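Local coordinates for PlzA (Borrelia burgdorferi, PDB 7MIE), which binds the second messenger c-di-GMP through a PilZ domain and so probably acts as a receptor in cyclic dinucleotide signalling of the Lyme disease spirochaete, at residues A[28-33]-A[147-152]; A[35-40]-A[161-166]; A[57-60]-A[65-68]; A[70-73]-A[79-82]; A[231-234]-A[239-242]. All blocks are in the same frame, centred on the assembly; numbering follows the deposited sequence.

Interaction 1: residues A[28-33]-A[147-152]; sequences RKIRDY and APEEIA
Ile30 reaches out from helix 26-36 with its CD1 methyl and lays it against the start of helix 149-164, where it overlaps the aliphatic part of Glu149 and the methyl of Ala152. CD1 lies 3.7 Å from Glu149 CG and about as close to its CB, while Ala152 CB is 3.9 Å from the same methyl. Ala152 also meets the base of the isoleucine, its CB being 4.0 Å from both Ile30 CG1 and Ile30 CG2, so that the branched side chain straddles it. Ala152 sits one turn after Glu149, and its small size lets a neighbouring helix come close, with Ile30 CA 6.5 Å from Ala152 CA. Helices 26-36 and 149-164, far apart in sequence, thus pack together near the first turn of the second. In Glu149, chi1 of -71° sets CG beside the backbone N, and the extended chain beyond runs across the Ile30 methyl, leaving OE2 still close to it; OE2 is hydrogen-bonded to Ser27 OG, just ahead of residues 28-33. No hydrogen bond or salt bridge runs directly between residues 28-33 and 147-152, which implies that here the helices are held by apolar packing, with the Ser27 hydrogen bond alongside.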
# COMPACT_ATOMS: atom_id res chain seq x y z
N ARG A 28 -26.03 -2.26 -6.84
CA ARG A 28 -26.47 -2.99 -5.66
C ARG A 28 -25.31 -3.82 -5.12
O ARG A 28 -25.11 -3.83 -3.91
CB ARG A 28 -27.65 -3.92 -5.94
CG ARG A 28 -27.96 -4.83 -4.77
CD ARG A 28 -29.19 -5.61 -5.18
NE ARG A 28 -29.75 -6.28 -4.03
CZ ARG A 28 -30.98 -6.78 -3.99
NH1 ARG A 28 -31.78 -6.64 -5.04
NH2 ARG A 28 -31.41 -7.40 -2.91
N LYS A 29 -24.59 -4.51 -6.01
CA LYS A 29 -23.43 -5.27 -5.60
C LYS A 29 -22.40 -4.36 -4.96
O LYS A 29 -21.80 -4.75 -3.96
CB LYS A 29 -22.81 -6.01 -6.80
CG LYS A 29 -21.74 -7.03 -6.42
CD LYS A 29 -22.30 -8.29 -5.79
CE LYS A 29 -21.36 -8.93 -4.80
NZ LYS A 29 -21.28 -8.14 -3.54
N ILE A 30 -22.21 -3.15 -5.50
CA ILE A 30 -21.23 -2.23 -4.92
C ILE A 30 -21.65 -1.76 -3.53
O ILE A 30 -20.81 -1.68 -2.64
CB ILE A 30 -20.95 -1.04 -5.87
CG1 ILE A 30 -20.16 -1.54 -7.07
CG2 ILE A 30 -20.30 0.15 -5.16
CD1 ILE A 30 -20.28 -0.67 -8.32
N ARG A 31 -22.96 -1.55 -3.31
CA ARG A 31 -23.50 -1.20 -2.00
C ARG A 31 -23.28 -2.34 -1.00
O ARG A 31 -22.89 -2.10 0.14
CB ARG A 31 -24.99 -0.84 -2.08
CG ARG A 31 -25.26 0.50 -2.76
CD ARG A 31 -26.73 0.94 -2.90
NE ARG A 31 -27.68 0.02 -3.53
CZ ARG A 31 -28.40 -0.88 -2.86
NH1 ARG A 31 -28.27 -0.95 -1.55
NH2 ARG A 31 -29.25 -1.68 -3.47
N ASP A 32 -23.51 -3.59 -1.44
CA ASP A 32 -23.27 -4.76 -0.58
C ASP A 32 -21.79 -4.84 -0.17
O ASP A 32 -21.44 -5.06 0.98
CB ASP A 32 -23.60 -6.08 -1.26
CG ASP A 32 -25.07 -6.26 -1.67
OD1 ASP A 32 -25.93 -5.51 -1.16
OD2 ASP A 32 -25.32 -7.11 -2.56
N TYR A 33 -20.87 -4.64 -1.14
CA TYR A 33 -19.46 -4.68 -0.83
C TYR A 33 -19.04 -3.55 0.12
O TYR A 33 -18.22 -3.78 1.00
CB TYR A 33 -18.66 -4.46 -2.12
CG TYR A 33 -18.37 -5.70 -2.93
CD1 TYR A 33 -17.81 -6.81 -2.33
CD2 TYR A 33 -18.55 -5.69 -4.30
CE1 TYR A 33 -17.49 -7.93 -3.09
CE2 TYR A 33 -18.19 -6.79 -5.08
CZ TYR A 33 -17.65 -7.90 -4.47
OH TYR A 33 -17.34 -9.03 -5.19
N ALA A 147 -17.76 6.60 -6.74
CA ALA A 147 -16.58 6.25 -7.49
C ALA A 147 -17.00 5.55 -8.78
O ALA A 147 -18.09 4.97 -8.85
CB ALA A 147 -15.70 5.35 -6.66
N PRO A 148 -16.15 5.55 -9.83
CA PRO A 148 -16.46 4.82 -11.06
C PRO A 148 -16.79 3.36 -10.76
O PRO A 148 -16.02 2.69 -10.08
CB PRO A 148 -15.14 4.85 -11.82
CG PRO A 148 -14.47 6.14 -11.34
CD PRO A 148 -14.89 6.31 -9.89
N GLU A 149 -17.91 2.87 -11.29
CA GLU A 149 -18.38 1.55 -10.91
C GLU A 149 -17.41 0.45 -11.36
O GLU A 149 -17.28 -0.54 -10.64
CB GLU A 149 -19.82 1.33 -11.37
CG GLU A 149 -20.83 2.16 -10.58
CD GLU A 149 -22.31 1.78 -10.84
OE1 GLU A 149 -22.66 1.55 -12.01
OE2 GLU A 149 -23.09 1.65 -9.86
N GLU A 150 -16.72 0.63 -12.51
CA GLU A 150 -15.79 -0.37 -13.03
C GLU A 150 -14.65 -0.60 -12.04
O GLU A 150 -14.23 -1.75 -11.82
CB GLU A 150 -15.28 0.01 -14.44
CG GLU A 150 -14.31 1.19 -14.44
CD GLU A 150 -13.52 1.50 -15.72
OE1 GLU A 150 -12.34 1.00 -15.86
OE2 GLU A 150 -14.05 2.28 -16.55
N ILE A 151 -14.25 0.47 -11.32
CA ILE A 151 -13.19 0.36 -10.33
C ILE A 151 -13.74 -0.25 -9.03
O ILE A 151 -13.16 -1.19 -8.51
CB ILE A 151 -12.51 1.72 -10.10
CG1 ILE A 151 -11.73 2.08 -11.37
CG2 ILE A 151 -11.58 1.64 -8.90
CD1 ILE A 151 -11.17 3.45 -11.38
N ALA A 152 -14.88 0.27 -8.56
CA ALA A 152 -15.50 -0.20 -7.32
C ALA A 152 -15.74 -1.73 -7.30
O ALA A 152 -15.45 -2.41 -6.32
CB ALA A 152 -16.78 0.58 -7.06

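Interaction 2: residues A[35-40]-A[161-166]; sequences AKYRGK and LKLGQN. With C2E (9,9'-[(2R,3R,3aS,5S,7aR,9R,10R,10aS,12S,14aR)-3,5,10,12-tetrahydroxy-5,12-dioxidooctahydro-2H,7H-difuro[3,2-d:3',2'-j][1,3,7,9,2,8]tetraoxadiphosphacyclododecine-2,9-diyl]bis(2-amino-1,9-dihydro-6H-purin-6-one)), chain C.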
# COMPACT_ATOMS: atom_id res chain seq x y z
N ALA A 35 -20.84 -2.24 2.48
CA ALA A 35 -21.26 -2.58 3.84
C ALA A 35 -20.37 -3.68 4.39
O ALA A 35 -19.88 -3.58 5.51
CB ALA A 35 -22.71 -3.03 3.82
N LYS A 36 -20.10 -4.70 3.58
CA LYS A 36 -19.36 -5.88 4.00
C LYS A 36 -17.93 -5.49 4.37
O LYS A 36 -17.37 -6.06 5.31
CB LYS A 36 -19.36 -6.91 2.87
CG LYS A 36 -18.67 -8.21 3.21
CD LYS A 36 -18.86 -9.30 2.19
CE LYS A 36 -18.01 -10.48 2.62
NZ LYS A 36 -18.51 -11.74 2.04
N TYR A 37 -17.34 -4.53 3.63
CA TYR A 37 -15.90 -4.28 3.75
C TYR A 37 -15.59 -2.91 4.34
O TYR A 37 -14.53 -2.32 4.10
CB TYR A 37 -15.18 -4.51 2.41
CG TYR A 37 -15.22 -5.97 2.01
CD1 TYR A 37 -14.69 -6.94 2.85
CD2 TYR A 37 -15.75 -6.38 0.80
CE1 TYR A 37 -14.72 -8.30 2.52
CE2 TYR A 37 -15.77 -7.73 0.44
CZ TYR A 37 -15.28 -8.69 1.32
OH TYR A 37 -15.28 -10.02 1.01
N ARG A 38 -16.53 -2.41 5.14
CA ARG A 38 -16.31 -1.12 5.77
C ARG A 38 -15.04 -1.23 6.60
O ARG A 38 -14.81 -2.21 7.32
CB ARG A 38 -17.55 -0.69 6.57
CG ARG A 38 -17.34 0.57 7.40
CD ARG A 38 -18.64 1.22 7.84
NE ARG A 38 -19.76 0.54 7.19
CZ ARG A 38 -20.60 -0.30 7.80
NH1 ARG A 38 -21.57 -0.88 7.10
NH2 ARG A 38 -20.48 -0.56 9.09
N GLY A 39 -14.14 -0.26 6.38
CA GLY A 39 -12.91 -0.18 7.16
C GLY A 39 -11.75 -0.99 6.57
O GLY A 39 -10.65 -0.99 7.14
N LYS A 40 -11.99 -1.70 5.46
CA LYS A 40 -10.96 -2.54 4.87
C LYS A 40 -10.36 -1.88 3.64
O LYS A 40 -10.96 -0.98 3.09
CB LYS A 40 -11.57 -3.89 4.47
CG LYS A 40 -12.21 -4.64 5.65
CD LYS A 40 -11.30 -4.85 6.85
CE LYS A 40 -12.02 -5.73 7.89
NZ LYS A 40 -11.11 -5.93 9.05
N LEU A 161 -10.94 -11.58 -2.10
CA LEU A 161 -9.72 -12.40 -2.10
C LEU A 161 -8.90 -12.15 -0.84
O LEU A 161 -8.36 -13.09 -0.25
CB LEU A 161 -8.90 -12.11 -3.35
CG LEU A 161 -9.60 -12.46 -4.66
CD1 LEU A 161 -8.66 -12.14 -5.83
CD2 LEU A 161 -9.98 -13.95 -4.69
N LYS A 162 -8.80 -10.88 -0.42
CA LYS A 162 -8.09 -10.60 0.82
C LYS A 162 -8.74 -11.27 2.01
O LYS A 162 -8.03 -11.82 2.87
CB LYS A 162 -7.94 -9.07 1.01
CG LYS A 162 -7.08 -8.71 2.20
CD LYS A 162 -6.81 -7.17 2.28
CE LYS A 162 -5.89 -6.89 3.46
NZ LYS A 162 -5.62 -5.43 3.60
N LEU A 163 -10.08 -11.25 2.09
CA LEU A 163 -10.80 -11.90 3.19
C LEU A 163 -10.53 -13.41 3.21
O LEU A 163 -10.36 -14.00 4.27
CB LEU A 163 -12.32 -11.67 3.04
CG LEU A 163 -13.23 -12.47 3.98
CD1 LEU A 163 -12.94 -12.12 5.45
CD2 LEU A 163 -14.69 -12.17 3.66
N GLY A 164 -10.54 -14.02 2.04
CA GLY A 164 -10.41 -15.47 1.97
C GLY A 164 -9.02 -15.99 2.37
O GLY A 164 -8.92 -17.11 2.87
N GLN A 165 -7.95 -15.23 2.06
CA GLN A 165 -6.61 -15.71 2.41
C GLN A 165 -6.29 -17.05 1.76
O GLN A 165 -5.63 -17.90 2.35
CB GLN A 165 -6.47 -15.82 3.93
CG GLN A 165 -6.40 -14.44 4.57
CD GLN A 165 -5.16 -13.73 4.10
OE1 GLN A 165 -4.06 -14.21 4.31
NE2 GLN A 165 -5.33 -12.59 3.43
N ASN A 166 -6.83 -17.25 0.55
CA ASN A 166 -6.68 -18.49 -0.18
C ASN A 166 -5.63 -18.36 -1.28
O ASN A 166 -5.08 -19.37 -1.70
CB ASN A 166 -8.01 -18.90 -0.82
CG ASN A 166 -9.06 -19.23 0.24
OD1 ASN A 166 -8.75 -19.91 1.21
ND2 ASN A 166 -10.30 -18.75 0.05
P1 C2E C . -0.53 -17.71 4.58
O2P C2E C . 0.23 -18.93 4.29
O1P C2E C . -1.12 -17.47 5.95
O5' C2E C . 0.55 -16.53 4.42
C5' C2E C . 0.15 -15.20 4.79
C4' C2E C . 1.08 -14.20 4.14
O4' C2E C . 2.44 -14.47 4.54
C3' C2E C . 1.14 -14.25 2.61
O3' C2E C . 0.04 -13.48 2.12
C2' C2E C . 2.44 -13.42 2.40
O2' C2E C . 2.18 -12.06 2.65
C1' C2E C . 3.31 -13.93 3.56
N9 C2E C . 4.24 -14.97 3.13
C8 C2E C . 4.24 -16.32 3.40
N7 C2E C . 5.24 -16.95 2.85
C5 C2E C . 5.92 -15.95 2.14
C6 C2E C . 7.07 -16.03 1.33
O6 C2E C . 7.69 -17.05 1.00
N1 C2E C . 7.40 -14.77 0.80
C2 C2E C . 6.73 -13.59 1.06
N2 C2E C . 7.18 -12.46 0.47
N3 C2E C . 5.65 -13.51 1.82
C4 C2E C . 5.31 -14.73 2.33
P11 C2E C . -0.39 -13.71 0.58
O21 C2E C . -1.40 -12.63 0.34
O11 C2E C . 0.87 -13.68 -0.24
O5A C2E C . -0.96 -15.21 0.59
C5A C2E C . -2.29 -15.37 1.16
C4A C2E C . -2.55 -16.83 1.37
O4A C2E C . -2.58 -17.51 0.10
C3A C2E C . -1.45 -17.56 2.16
O3A C2E C . -1.70 -17.30 3.54
C2A C2E C . -1.68 -18.99 1.70
O2A C2E C . -2.80 -19.60 2.34
C1A C2E C . -1.96 -18.76 0.21
N91 C2E C . -0.78 -18.85 -0.64
C81 C2E C . -0.11 -17.82 -1.26
N71 C2E C . 0.91 -18.25 -1.95
C51 C2E C . 0.91 -19.64 -1.79
C61 C2E C . 1.77 -20.64 -2.32
O61 C2E C . 2.74 -20.55 -3.08
N11 C2E C . 1.39 -21.91 -1.90
C21 C2E C . 0.35 -22.19 -1.04
N21 C2E C . 0.16 -23.49 -0.75
N31 C2E C . -0.49 -21.27 -0.58
C41 C2E C . -0.13 -20.01 -0.98
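Leu163 presents its CD2 methyl to the edge of the Tyr37 ring, near the ring plane, lying 3.5 Å from Tyr37 OH and 4.0 Å from Tyr37 CE1. The same methyl is touched by the aliphatic end of Lys36, whose CE stands 3.9 Å away, and both side chains cross the leucine at roughly a right angle. Lys36 can do this because its chain is extended throughout, starting with CG opposite the backbone N (chi1 -177°); on its way it also lays CG over the centre of one face of the Tyr37 ring. A long lysine suits this exposed rim, since its methylenes cover apolar groups while its ammonium stays at the surface. The tyrosine hydroxyl is hydrogen-bonded to Asp160, one turn before Leu163, which fixes the far end of the ring. Two helix ends meet here: helix 26-36 runs into a type II turn from Tyr37 to Lys40, with Gly39 at the positive phi that glycine tolerates easily, and helix 149-164 stops just before Arg168 and Arg172, the RxxxR spacing of PilZ proteins, both of which bind c-di-GMP. Gln165 also turns to positive phi, and its side chain folds back to donate NE2 to Lys162 O at 2.9 Å, nearly straight at 171° and on a lone pair in the carbonyl plane. Gln165 O accepts a weak bond of 3.3 Å from O2A of the bound c-di-GMP, and Asn166 C is 3.5 Å from its ribose ring oxygen O4A. Asp205 and Ser207 supply further hydrogen bonds to the ligand.

Interaction 3: residues A[57-60]-A[65-68]; sequences TIEM and YTAF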
# COMPACT_ATOMS: atom_id res chain seq x y z
N THR A 57 -0.64 8.05 -9.44
CA THR A 57 -0.48 9.47 -9.20
C THR A 57 -1.86 10.10 -9.32
O THR A 57 -2.65 9.74 -10.19
CB THR A 57 0.56 10.06 -10.16
OG1 THR A 57 1.82 9.54 -9.74
CG2 THR A 57 0.65 11.57 -10.08
N ILE A 58 -2.15 11.09 -8.47
CA ILE A 58 -3.49 11.63 -8.49
C ILE A 58 -3.41 13.14 -8.17
O ILE A 58 -2.69 13.50 -7.26
CB ILE A 58 -4.33 10.92 -7.45
CG1 ILE A 58 -5.79 11.32 -7.58
CG2 ILE A 58 -3.81 11.02 -6.01
CD1 ILE A 58 -6.66 10.14 -7.20
N GLU A 59 -4.26 13.92 -8.82
CA GLU A 59 -4.34 15.36 -8.56
C GLU A 59 -5.47 15.68 -7.59
O GLU A 59 -6.61 15.21 -7.76
CB GLU A 59 -4.57 16.07 -9.89
CG GLU A 59 -4.39 17.58 -9.74
CD GLU A 59 -4.67 18.40 -10.99
OE1 GLU A 59 -4.93 17.81 -12.07
OE2 GLU A 59 -4.57 19.66 -10.89
N MET A 60 -5.17 16.48 -6.55
CA MET A 60 -6.21 17.00 -5.68
C MET A 60 -6.39 18.50 -5.94
O MET A 60 -5.38 19.19 -6.04
CB MET A 60 -5.75 16.83 -4.23
CG MET A 60 -6.37 17.83 -3.27
SD MET A 60 -7.94 17.21 -2.68
CE MET A 60 -7.25 15.84 -1.74
N TYR A 65 -6.33 25.83 -5.74
CA TYR A 65 -5.11 25.18 -5.28
C TYR A 65 -5.05 23.76 -5.84
O TYR A 65 -6.06 23.07 -5.88
CB TYR A 65 -5.12 25.12 -3.75
CG TYR A 65 -3.97 24.35 -3.15
CD1 TYR A 65 -2.74 24.95 -3.00
CD2 TYR A 65 -4.09 23.00 -2.84
CE1 TYR A 65 -1.66 24.25 -2.45
CE2 TYR A 65 -3.03 22.30 -2.28
CZ TYR A 65 -1.81 22.92 -2.10
OH TYR A 65 -0.74 22.24 -1.57
N THR A 66 -3.86 23.34 -6.27
CA THR A 66 -3.74 21.99 -6.82
C THR A 66 -2.46 21.31 -6.33
O THR A 66 -1.43 21.98 -6.12
CB THR A 66 -3.86 22.08 -8.35
OG1 THR A 66 -4.20 20.77 -8.78
CG2 THR A 66 -2.62 22.66 -9.01
N ALA A 67 -2.51 19.96 -6.14
CA ALA A 67 -1.32 19.24 -5.74
C ALA A 67 -1.44 17.79 -6.20
O ALA A 67 -2.55 17.26 -6.21
CB ALA A 67 -1.12 19.24 -4.23
N PHE A 68 -0.28 17.19 -6.50
CA PHE A 68 -0.27 15.77 -6.87
C PHE A 68 0.18 14.96 -5.67
O PHE A 68 1.18 15.29 -5.03
CB PHE A 68 0.68 15.53 -8.05
CG PHE A 68 0.06 15.90 -9.36
CD1 PHE A 68 0.11 17.21 -9.82
CD2 PHE A 68 -0.63 14.96 -10.11
CE1 PHE A 68 -0.50 17.54 -11.02
CE2 PHE A 68 -1.24 15.30 -11.31
CZ PHE A 68 -1.18 16.59 -11.76
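Met60 and Ala67 form an antiparallel hydrogen-bonded pair in which each backbone satisfies the other: Met60 N gives to Ala67 O at 2.8 Å, almost straight at 175°, and Ala67 N returns the bond to Met60 O at 3.0 Å. Glu59 and Phe68 make the adjoining non-hydrogen-bonded pair; Glu59 bonds by its backbone to Gln102 of strand 98-102, Ile58 to Gly69, and Thr57 O takes Lys104 NZ. The pairing puts Glu59 CB over one face of the Phe68 ring, a CH-pi contact 4.1 Å from the centroid, which suits the glutamate methylenes. Its extended chain (chi1 -169°) carries the carboxylate on to Thr66, with its plane 20° from the ring plane. The Thr66 OG1 to Glu59 OE2 bond is modelled so short that both it and its length are doubtful. Arg61 balances the charge through a salt bridge to OE2 and makes a weak hydrogen bond to Thr66 OG1. Thr57 adds its CG2 methyl, 3.6 Å from Phe68 CD2. The opposite side carries Ile58, Met60 and Ala67. Here the hairpin of strands 57-62 and 65-74 is covered by helix 88-94, whose Val88 touches Met60 and Ala67, while Ile58 and Met60 pack on strand 78-84.

Interaction 4: residues A[70-73]-A[79-82]; sequences VIYS and LKLI
Tyr72 places CG opposite its backbone N (chi1 168°), and Lys80 turns CG to lie beside its own N (chi1 -70°); as a result the two side chains run alongside each other, pointing the same way, with Tyr72 CD2 4.0 Å from Lys80 CB. Ser73 projects to the same side, its OG held between the backbone N and carbonyl carbon and 3.6 Å from Lys80 CD. That two consecutive residues face one lysine marks a classic beta bulge: Tyr72, with the helix-like psi of -49°, is the extra residue. Lys80 O serves both, accepting from Tyr72 N at 2.8 Å and only weakly from Ser73 N, while Lys80 N gives to Ser73 O. Beyond the bulge the regular ladder holds, with Val70 and Ile82 exchanging a pair of backbone bonds, Ile82 N to Val70 O being the shorter at 2.8 Å. On the other side of the sheet Ile71 and Leu81 interlock, Ile71 CG1 lying 3.8 Å from Leu81 CD2, as befits branched apolar residues in the interior. Tyr72 CB also meets Ile82 CD1, and helix 273-283 lies over the face of Tyr72 and Ile82 through Met277 and His280. Glu41 OE1 takes a salt bridge from Lys80 NZ and a hydrogen bond with Ser73 OG, while Tyr72 merely touches Glu41. The chemistry therefore implies that the bulge brings a hydroxyl and a cation to one acid partner, probably favouring its charged form.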
# COMPACT_ATOMS: atom_id res chain seq x y z
N VAL A 70 0.07 10.47 -4.15
CA VAL A 70 0.20 9.09 -4.62
C VAL A 70 -0.81 8.28 -3.82
O VAL A 70 -1.01 8.51 -2.63
CB VAL A 70 1.65 8.64 -4.32
CG1 VAL A 70 1.84 7.19 -4.72
CG2 VAL A 70 2.65 9.47 -5.17
N ILE A 71 -1.42 7.27 -4.47
CA ILE A 71 -2.38 6.46 -3.75
C ILE A 71 -1.61 5.44 -2.92
O ILE A 71 -0.75 4.70 -3.45
CB ILE A 71 -3.33 5.75 -4.73
CG1 ILE A 71 -4.00 6.72 -5.71
CG2 ILE A 71 -4.35 4.88 -4.00
CD1 ILE A 71 -4.87 6.05 -6.81
N TYR A 72 -1.99 5.36 -1.64
CA TYR A 72 -1.45 4.34 -0.75
C TYR A 72 -2.35 3.09 -0.76
O TYR A 72 -1.83 1.97 -0.89
CB TYR A 72 -1.42 4.92 0.67
CG TYR A 72 -1.15 3.91 1.76
CD1 TYR A 72 0.15 3.53 2.08
CD2 TYR A 72 -2.20 3.37 2.48
CE1 TYR A 72 0.40 2.63 3.10
CE2 TYR A 72 -1.97 2.47 3.51
CZ TYR A 72 -0.67 2.10 3.81
OH TYR A 72 -0.45 1.21 4.82
N SER A 73 -3.66 3.29 -0.61
CA SER A 73 -4.59 2.16 -0.63
C SER A 73 -5.94 2.64 -1.12
O SER A 73 -6.20 3.85 -1.12
CB SER A 73 -4.73 1.50 0.76
OG SER A 73 -5.43 2.36 1.67
N LEU A 79 -10.38 6.33 -0.26
CA LEU A 79 -9.03 5.90 -0.55
C LEU A 79 -8.08 6.68 0.34
O LEU A 79 -8.48 7.64 1.00
CB LEU A 79 -8.78 6.03 -2.06
CG LEU A 79 -8.43 7.41 -2.63
CD1 LEU A 79 -8.33 7.32 -4.18
CD2 LEU A 79 -9.43 8.48 -2.23
N LYS A 80 -6.82 6.23 0.39
CA LYS A 80 -5.82 6.88 1.21
C LYS A 80 -4.73 7.42 0.29
O LYS A 80 -4.22 6.70 -0.57
CB LYS A 80 -5.19 5.94 2.24
CG LYS A 80 -6.14 5.53 3.35
CD LYS A 80 -5.48 4.69 4.45
CE LYS A 80 -6.53 3.97 5.25
NZ LYS A 80 -5.86 3.06 6.22
N LEU A 81 -4.37 8.69 0.51
CA LEU A 81 -3.42 9.38 -0.36
C LEU A 81 -2.26 9.91 0.46
O LEU A 81 -2.46 10.38 1.60
CB LEU A 81 -4.09 10.56 -1.09
CG LEU A 81 -5.29 10.27 -1.99
CD1 LEU A 81 -5.61 11.53 -2.84
CD2 LEU A 81 -4.98 9.09 -2.93
N ILE A 82 -1.06 9.88 -0.15
CA ILE A 82 0.15 10.43 0.45
C ILE A 82 0.47 11.77 -0.20
O ILE A 82 0.56 11.89 -1.45
CB ILE A 82 1.34 9.46 0.24
CG1 ILE A 82 1.14 8.15 1.02
CG2 ILE A 82 2.68 10.15 0.59
CD1 ILE A 82 2.02 7.01 0.45

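Interaction 5: residues A[231-234]-A[239-242]; sequences FSFE and EIFI
Ser232 and Glu239 are linked across the hairpin by a side-chain hydrogen bond. Followed outward, Glu239 starts with CB 4.0 Å from Phe233 O; CG comes closer to that carbonyl oxygen, and the extended chain carries CD past Ser232. At the tip, OE1 accepts the serine hydroxyl, Ser232 OG to Glu239 OE1 being 2.6 Å, on the anti lone pair that faces away from OE2. Lys198 forms a salt bridge with the same oxygen, so OE1 is gripped twice, and a carboxylate suits the spot because one oxygen can serve both a hydroxyl and an ammonium. Ser232 holds its OG between the backbone N and carbonyl carbon (chi1 71°), while its CB rests 3.5 Å from Phe241 CD1 in the non-hydrogen-bonded pair of Ser232 with Phe241. The short serine side chain lets the Phe241 ring lie against its CB. The flanking hydrogen-bonded pairs are Phe231 with Ile242 and Phe233 with Ile240, and both put apolar groups on the other side of the sheet. There Ile242 CD1 touches the edge of the Phe231 ring, 4.1 Å from Phe231 CD2, and CB of Ile240 lies over one face of the Phe233 ring. Phenylalanines and isoleucines, all buried, suit this apolar face. The side chain of Phe231 is about 9 Å from the bound c-di-GMP. Strand 189-193 runs alongside the hairpin, Phe191 bonding to the backbone of Ser232; helix 273-283 covers the apolar side through Tyr275 and Leu278, and Phe231 packs on Ile203 and Leu206 of strand 198-207.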
# COMPACT_ATOMS: atom_id res chain seq x y z
N PHE A 231 12.09 -10.79 12.33
CA PHE A 231 12.89 -10.56 11.14
C PHE A 231 13.38 -9.13 11.19
O PHE A 231 12.61 -8.22 11.47
CB PHE A 231 11.99 -10.79 9.91
CG PHE A 231 12.51 -10.32 8.57
CD1 PHE A 231 13.61 -10.93 7.99
CD2 PHE A 231 11.85 -9.32 7.86
CE1 PHE A 231 14.05 -10.54 6.72
CE2 PHE A 231 12.29 -8.94 6.59
CZ PHE A 231 13.39 -9.54 6.04
N SER A 232 14.67 -8.93 10.92
CA SER A 232 15.20 -7.59 10.99
C SER A 232 16.30 -7.38 9.96
O SER A 232 16.95 -8.33 9.48
CB SER A 232 15.68 -7.28 12.41
OG SER A 232 16.87 -8.00 12.69
N PHE A 233 16.47 -6.11 9.61
CA PHE A 233 17.58 -5.71 8.76
C PHE A 233 17.95 -4.26 9.04
O PHE A 233 17.14 -3.47 9.50
CB PHE A 233 17.20 -5.86 7.28
CG PHE A 233 15.86 -5.27 6.92
CD1 PHE A 233 14.70 -6.04 7.01
CD2 PHE A 233 15.75 -3.97 6.42
CE1 PHE A 233 13.47 -5.50 6.64
CE2 PHE A 233 14.52 -3.45 6.05
CZ PHE A 233 13.38 -4.21 6.15
N GLU A 234 19.19 -3.91 8.68
CA GLU A 234 19.69 -2.57 8.95
C GLU A 234 18.89 -1.61 8.08
O GLU A 234 18.61 -1.90 6.92
CB GLU A 234 21.18 -2.47 8.62
CG GLU A 234 22.05 -3.33 9.51
CD GLU A 234 22.80 -2.63 10.63
OE1 GLU A 234 23.85 -3.16 11.06
OE2 GLU A 234 22.32 -1.57 11.11
N GLU A 239 18.23 -0.70 12.53
CA GLU A 239 17.62 -2.04 12.34
C GLU A 239 16.11 -1.94 12.53
O GLU A 239 15.66 -1.51 13.59
CB GLU A 239 18.29 -3.04 13.29
CG GLU A 239 18.36 -4.47 12.78
CD GLU A 239 19.13 -5.45 13.65
OE1 GLU A 239 18.68 -6.60 13.83
OE2 GLU A 239 20.20 -5.05 14.17
N ILE A 240 15.34 -2.29 11.47
CA ILE A 240 13.89 -2.48 11.50
C ILE A 240 13.61 -3.91 11.96
O ILE A 240 14.24 -4.85 11.49
CB ILE A 240 13.25 -2.21 10.12
CG1 ILE A 240 13.20 -0.72 9.82
CG2 ILE A 240 11.85 -2.82 10.04
CD1 ILE A 240 12.21 -0.34 8.74
N PHE A 241 12.70 -4.04 12.92
CA PHE A 241 12.32 -5.31 13.51
C PHE A 241 10.85 -5.56 13.18
O PHE A 241 10.00 -4.70 13.40
CB PHE A 241 12.50 -5.28 15.03
CG PHE A 241 13.93 -5.06 15.45
CD1 PHE A 241 14.81 -6.13 15.58
CD2 PHE A 241 14.42 -3.78 15.66
CE1 PHE A 241 16.14 -5.92 15.91
CE2 PHE A 241 15.74 -3.57 16.01
CZ PHE A 241 16.60 -4.64 16.13
N ILE A 242 10.59 -6.77 12.67
CA ILE A 242 9.23 -7.17 12.34
C ILE A 242 8.97 -8.55 12.92
O ILE A 242 9.62 -9.53 12.57
CB ILE A 242 9.01 -7.20 10.80
CG1 ILE A 242 9.60 -5.95 10.15
CG2 ILE A 242 7.53 -7.38 10.48
CD1 ILE A 242 9.58 -5.97 8.63

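Overall arrangement
Interactions 1 and 2 lie on the same pair of helices, 26-36 and 149-164, with centres 14 Å apart; they tie the two ends of the N-terminal half together. In the chain between these helices come interactions 3 and 4, two successive hairpins sharing strand 65-74 in one antiparallel sheet, 12 Å apart centre to centre and touching through Ile58 and Leu81. Interaction 5 follows later, in the second antiparallel sheet, its centre 25 Å from that of interaction 4 and 39 Å from that of interaction 1. The chain thus builds two sheet-containing halves, with helix 273-283 touching both interaction 4 and interaction 5. Interaction 2 contributes Gln165 and Asn166 to the c-di-GMP pocket, where helix 149-164 ends and leads to the ligand-binding arginines.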